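Local atomic coordinates of fiber KNOB domain (Avirulent turkey hemorrhagic enteritis virus, PDB entry 4D63), a protein that forms the trimeric head of the turkey adenovirus 3 fibre and binds sialic acid, consistent with a role in attaching the virus to host cells. Residues E99-D104 with N170-K175; I129-E134 with S178-T183. All blocks are in the same frame, centred on the assembly; numbering follows the deposited sequence.

Interaction 1 (E99-D104 with N170-K175); sequences ELRSAD and NIKMIK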
loop_
_atom_site.group_PDB
_atom_site.type_symbol
_atom_site.label_atom_id
_atom_site.label_comp_id
_atom_site.label_asym_id
_atom_site.label_seq_id
_atom_site.Cartn_x
_atom_site.Cartn_y
_atom_site.Cartn_z
ATOM N N GLU A 99 14.936 -5.640 11.022
ATOM C CA GLU A 99 16.105 -4.789 11.057
ATOM C C GLU A 99 17.107 -5.248 10.024
ATOM O O GLU A 99 17.549 -6.381 10.059
ATOM C CB GLU A 99 16.740 -4.840 12.448
ATOM C CG GLU A 99 15.779 -4.430 13.552
ATOM C CD GLU A 99 16.385 -4.542 14.932
ATOM O OE1 GLU A 99 17.116 -5.527 15.165
ATOM O OE2 GLU A 99 16.119 -3.656 15.781
ATOM N N LEU A 100 17.444 -4.363 9.096
ATOM C CA LEU A 100 18.408 -4.665 8.059
ATOM C C LEU A 100 19.583 -3.694 8.152
ATOM O O LEU A 100 19.394 -2.470 8.137
ATOM C CB LEU A 100 17.723 -4.579 6.689
ATOM C CG LEU A 100 16.607 -5.614 6.480
ATOM C CD1 LEU A 100 15.756 -5.225 5.276
ATOM C CD2 LEU A 100 17.190 -7.031 6.314
ATOM N N ARG A 101 20.786 -4.240 8.284
ATOM C CA ARG A 101 22.002 -3.438 8.464
ATOM C C ARG A 101 22.692 -3.245 7.133
ATOM O O ARG A 101 22.352 -3.915 6.172
ATOM C CB ARG A 101 22.956 -4.149 9.431
ATOM C CG ARG A 101 22.338 -4.431 10.794
ATOM C CD ARG A 101 23.354 -4.700 11.899
ATOM N NE ARG A 101 23.154 -3.756 13.008
ATOM C CZ ARG A 101 23.929 -2.696 13.274
ATOM N NH1 ARG A 101 25.013 -2.412 12.553
ATOM N NH2 ARG A 101 23.622 -1.905 14.288
ATOM N N SER A 102 23.689 -2.357 7.114
ATOM C CA SER A 102 24.524 -2.054 5.955
ATOM C C SER A 102 25.052 -3.297 5.287
ATOM O O SER A 102 25.005 -3.410 4.083
ATOM C CB SER A 102 25.775 -1.243 6.366
ATOM O OG SER A 102 25.450 -0.052 7.056
ATOM N N ALA A 103 25.580 -4.206 6.095
ATOM C CA ALA A 103 26.203 -5.434 5.614
ATOM C C ALA A 103 25.249 -6.407 4.872
ATOM O O ALA A 103 25.725 -7.275 4.119
ATOM C CB ALA A 103 26.874 -6.144 6.788
ATOM N N ASP A 104 23.930 -6.265 5.097
ATOM C CA ASP A 104 22.888 -6.960 4.303
ATOM C C ASP A 104 22.632 -6.346 2.882
ATOM O O ASP A 104 21.948 -6.965 2.052
ATOM C CB ASP A 104 21.564 -7.006 5.090
ATOM C CG ASP A 104 21.686 -7.731 6.427
ATOM O OD1 ASP A 104 22.090 -8.894 6.394
ATOM O OD2 ASP A 104 21.374 -7.148 7.514
ATOM N N ASN A 170 25.238 8.685 5.719
ATOM C CA ASN A 170 25.203 7.269 5.370
ATOM C C ASN A 170 24.343 6.459 6.355
ATOM O O ASN A 170 24.352 6.712 7.568
ATOM C CB ASN A 170 26.612 6.666 5.374
ATOM C CG ASN A 170 27.482 7.180 4.242
ATOM O OD1 ASN A 170 27.016 7.835 3.302
ATOM N ND2 ASN A 170 28.767 6.871 4.325
ATOM N N ILE A 171 23.660 5.448 5.824
ATOM C CA ILE A 171 22.718 4.636 6.587
ATOM C C ILE A 171 23.427 3.445 7.230
ATOM O O ILE A 171 24.154 2.706 6.568
ATOM C CB ILE A 171 21.530 4.230 5.680
ATOM C CG1 ILE A 171 20.708 5.488 5.380
ATOM C CG2 ILE A 171 20.630 3.184 6.320
ATOM C CD1 ILE A 171 19.687 5.307 4.283
ATOM N N LYS A 172 23.219 3.303 8.539
ATOM C CA LYS A 172 23.701 2.171 9.332
ATOM C C LYS A 172 22.653 1.026 9.286
ATOM O O LYS A 172 22.971 -0.164 9.311
ATOM C CB LYS A 172 23.902 2.649 10.788
ATOM C CG LYS A 172 24.625 1.683 11.734
ATOM C CD LYS A 172 23.970 1.579 13.125
ATOM C CE LYS A 172 24.024 2.877 13.935
ATOM N NZ LYS A 172 25.419 3.274 14.286
ATOM N N MET A 173 21.386 1.393 9.221
ATOM C CA MET A 173 20.356 0.405 9.434
ATOM C C MET A 173 19.022 0.939 8.940
ATOM O O MET A 173 18.739 2.137 9.056
ATOM C CB MET A 173 20.299 0.049 10.930
ATOM C CG MET A 173 19.118 -0.809 11.360
ATOM S SD MET A 173 19.128 -1.239 13.117
ATOM C CE MET A 173 19.917 -2.833 13.175
ATOM N N ILE A 174 18.224 0.042 8.388
ATOM C CA ILE A 174 16.864 0.325 8.018
ATOM C C ILE A 174 16.005 -0.638 8.822
ATOM O O ILE A 174 16.239 -1.861 8.782
ATOM C CB ILE A 174 16.667 0.100 6.496
ATOM C CG1 ILE A 174 17.537 1.103 5.723
ATOM C CG2 ILE A 174 15.228 0.269 6.087
ATOM C CD1 ILE A 174 17.555 0.914 4.226
ATOM N N LYS A 175 15.027 -0.094 9.539
ATOM C CA LYS A 175 13.992 -0.896 10.198
ATOM C C LYS A 175 12.654 -0.810 9.455
ATOM O O LYS A 175 12.125 0.287 9.219
ATOM C CB LYS A 175 13.759 -0.386 11.604
ATOM C CG LYS A 175 14.964 -0.428 12.528
ATOM C CD LYS A 175 14.539 -0.059 13.946
ATOM C CE LYS A 175 15.735 -0.018 14.888
ATOM N NZ LYS A 175 15.516 -0.862 16.086
#
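L100 and I174 face each other as an antiparallel hydrogen-bonded pair, joining strand 98-101 to strand 171-176 at one margin of the main sheet within the subunit. L100 N reaches I174 O at 2.8 Å and I174 N returns a bond of the same length to L100 O, both nearly straight. Beyond this pair the segments stay linked through S102, where a short 3-10 turn takes over from the strand. Its amide N gives a longer bond to K172 O, 3.2 Å, arriving from above the carbonyl plane at an N-H...O angle of 140°. S102 OG, by contrast, lies in the plane of the I171 carbonyl and meets a lone pair of I171 O at 3.1 Å.

On the face that carries E99, R101, M173 and K175, charge and van der Waals contact combine. E99 and K175 run side by side, and K175 NZ meets E99 OE2 on its anti side at 2.9 Å in a salt bridge. M173 starts with CG anti to the backbone N (chi1 170°), and a bend at chi3 carries its methyl across the R101 side chain: M173 CE lies 3.4 Å from R101 NE and also touches E99 CB. K172 CD packs 3.7 Å from R101 NH2, aliphatic carbon against guanidinium, while the two charged ends stay apart.

Next along the sheet is strand 129-137, where K172 and M173 both face I136 in a classic beta bulge. L100 and I174 are buried on the other face, and I174 also packs on Y114 and L133. The chemistry thus differs between the two faces: apolar carbon is buried on that of L100 and I174, whereas the partly exposed face is held by one ion pair and by a methionine methyl lodged between E99 and R101.

Interaction 2 (I129-E134 with S178-T183); sequences IPVQLE and SVMLFT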
loop_
_atom_site.group_PDB
_atom_site.type_symbol
_atom_site.label_atom_id
_atom_site.label_comp_id
_atom_site.label_asym_id
_atom_site.label_seq_id
_atom_site.Cartn_x
_atom_site.Cartn_y
_atom_site.Cartn_z
ATOM N N ILE A 129 5.141 -2.615 -2.563
ATOM C CA ILE A 129 4.352 -2.242 -1.397
ATOM C C ILE A 129 5.014 -1.129 -0.629
ATOM O O ILE A 129 6.225 -1.132 -0.444
ATOM C CB ILE A 129 3.991 -3.447 -0.452
ATOM C CG1 ILE A 129 5.183 -3.994 0.284
ATOM C CG2 ILE A 129 3.337 -4.573 -1.244
ATOM C CD1 ILE A 129 4.761 -4.898 1.411
ATOM N N PRO A 130 4.212 -0.126 -0.200
ATOM C CA PRO A 130 4.759 0.878 0.687
ATOM C C PRO A 130 4.760 0.417 2.148
ATOM O O PRO A 130 3.864 -0.314 2.572
ATOM C CB PRO A 130 3.834 2.080 0.486
ATOM C CG PRO A 130 2.832 1.680 -0.560
ATOM C CD PRO A 130 2.836 0.201 -0.624
ATOM N N VAL A 131 5.742 0.876 2.902
ATOM C CA VAL A 131 5.943 0.430 4.276
ATOM C C VAL A 131 6.415 1.609 5.132
ATOM O O VAL A 131 6.755 2.660 4.591
ATOM C CB VAL A 131 6.981 -0.724 4.367
ATOM C CG1 VAL A 131 6.552 -1.880 3.500
ATOM C CG2 VAL A 131 8.363 -0.252 3.971
ATOM N N GLN A 132 6.411 1.418 6.452
ATOM C CA GLN A 132 6.946 2.391 7.402
ATOM C C GLN A 132 8.349 1.974 7.609
ATOM O O GLN A 132 8.596 0.842 7.955
ATOM C CB GLN A 132 6.285 2.328 8.775
ATOM C CG GLN A 132 4.812 2.513 8.776
ATOM C CD GLN A 132 4.158 2.013 10.052
ATOM O OE1 GLN A 132 3.796 0.826 10.189
ATOM N NE2 GLN A 132 3.957 2.936 10.981
ATOM N N LEU A 133 9.270 2.890 7.372
ATOM C CA LEU A 133 10.679 2.665 7.612
ATOM C C LEU A 133 11.177 3.583 8.680
ATOM O O LEU A 133 10.698 4.685 8.814
ATOM C CB LEU A 133 11.495 3.045 6.405
ATOM C CG LEU A 133 11.378 2.137 5.220
ATOM C CD1 LEU A 133 12.397 2.666 4.225
ATOM C CD2 LEU A 133 11.625 0.688 5.653
ATOM N N GLU A 134 12.192 3.136 9.386
ATOM C CA GLU A 134 12.996 4.031 10.150
ATOM C C GLU A 134 14.401 3.782 9.663
ATOM O O GLU A 134 14.862 2.650 9.632
ATOM C CB GLU A 134 12.853 3.769 11.648
ATOM C CG GLU A 134 13.591 4.795 12.475
ATOM C CD GLU A 134 13.341 4.674 13.958
ATOM O OE1 GLU A 134 12.711 3.687 14.406
ATOM O OE2 GLU A 134 13.790 5.589 14.672
ATOM N N SER A 178 6.425 -1.986 9.461
ATOM C CA SER A 178 5.165 -2.428 8.891
ATOM C C SER A 178 5.116 -3.945 8.769
ATOM O O SER A 178 6.135 -4.561 8.505
ATOM C CB SER A 178 5.089 -1.925 7.432
ATOM O OG SER A 178 4.401 -0.715 7.349
ATOM N N VAL A 179 3.914 -4.516 8.851
ATOM C CA VAL A 179 3.688 -5.912 8.497
ATOM C C VAL A 179 3.483 -6.018 6.978
ATOM O O VAL A 179 2.499 -5.485 6.417
ATOM C CB VAL A 179 2.454 -6.501 9.223
ATOM C CG1 VAL A 179 2.294 -7.980 8.864
ATOM C CG2 VAL A 179 2.603 -6.336 10.717
ATOM N N MET A 180 4.421 -6.686 6.325
ATOM C CA MET A 180 4.486 -6.768 4.871
ATOM C C MET A 180 3.774 -8.003 4.370
ATOM O O MET A 180 4.098 -9.102 4.775
ATOM C CB MET A 180 5.940 -6.867 4.396
ATOM C CG MET A 180 6.739 -5.584 4.669
ATOM S SD MET A 180 8.322 -5.518 3.808
ATOM C CE MET A 180 9.080 -7.010 4.450
ATOM N N LEU A 181 2.864 -7.817 3.430
ATOM C CA LEU A 181 2.302 -8.936 2.681
ATOM C C LEU A 181 2.260 -8.574 1.189
ATOM O O LEU A 181 1.814 -7.501 0.817
ATOM C CB LEU A 181 0.898 -9.292 3.199
ATOM C CG LEU A 181 0.141 -10.367 2.391
ATOM C CD1 LEU A 181 -0.756 -11.153 3.340
ATOM C CD2 LEU A 181 -0.669 -9.756 1.242
ATOM N N PHE A 182 2.751 -9.486 0.360
ATOM C CA PHE A 182 2.775 -9.311 -1.057
ATOM C C PHE A 182 1.792 -10.268 -1.675
ATOM O O PHE A 182 1.856 -11.477 -1.408
ATOM C CB PHE A 182 4.178 -9.629 -1.618
ATOM C CG PHE A 182 5.283 -8.765 -1.059
ATOM C CD1 PHE A 182 5.879 -9.068 0.146
ATOM C CD2 PHE A 182 5.721 -7.635 -1.753
ATOM C CE1 PHE A 182 6.894 -8.268 0.638
ATOM C CE2 PHE A 182 6.721 -6.854 -1.262
ATOM C CZ PHE A 182 7.301 -7.163 -0.062
ATOM N N THR A 183 0.922 -9.748 -2.525
ATOM C CA THR A 183 0.137 -10.571 -3.435
ATOM C C THR A 183 0.859 -10.567 -4.806
ATOM O O THR A 183 1.093 -9.508 -5.369
ATOM C CB THR A 183 -1.290 -10.047 -3.601
ATOM O OG1 THR A 183 -1.969 -10.052 -2.328
ATOM C CG2 THR A 183 -2.051 -10.923 -4.636
#
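I129 pushes its branched side chain into a hollow formed by M180 and F182, the chief bump of this contact. With chi1 at 70°, CG1 sits between the backbone N and the carbonyl carbon, and from there the ethyl arm reaches the aromatic ring. I129 CD1 stands over one face of F182, 4.0 Å from the ring centroid and 21° off the normal, a CH-pi contact displaced toward the rim. I129 CG1 lies 3.6 Å from F182 CE2, while I129 CD1 also closes on M180 CB at 3.8 Å. The isoleucine crosses both partners at about a right angle.

V131 supplies the next bump: its CG1 methyl packs 3.9 Å from M180 CG, so I129 and V131 press on M180 CG from the same side. V131 CB also rests against S178 CB.

Polar groups close the far end. S178 OG takes the Q132 amide, N to OG 3.1 Å, and turns its own proton to Q132 OE1 at 3.3 Å, in the plane of the side-chain carbonyl and on a lone pair. Q132 NE2 hydrogen-bonds to Q163 of the second subunit, across the interface. V149 backs V131 and F182 from strand 142-154, and I78 also touches F182. P130 meets P130 of both neighbouring subunits, placing this contact beside the trimer axis.

The two segments run antiparallel with no backbone-to-backbone bond between them; fitted hydrocarbon joins them at one end, and a serine hydroxyl gripped by two hydrogen bonds at the other.

Overall arrangement
Strand 129-137 ties the two contacts together. Its 129-134 part forms one side of interaction 2, while strand 171-176, from interaction 1, pairs with it in the sheet: K175 N lies 2.8 Å from E134 O, a probable hydrogen bond, and I174 CG2 packs 3.7 Å from L133 CD2. Centres of the two contacts are 16 Å apart. Shortly after strand 171-176 the chain enters 178-183, leading from the strand next to the sheet edge to the subunit interface, in which interaction 2 takes part. Sialic acid is bound elsewhere, by E125 and residues 152-156; the F182 side chain is about 13 Å from a bound sugar, so interaction 2 does not line that pocket.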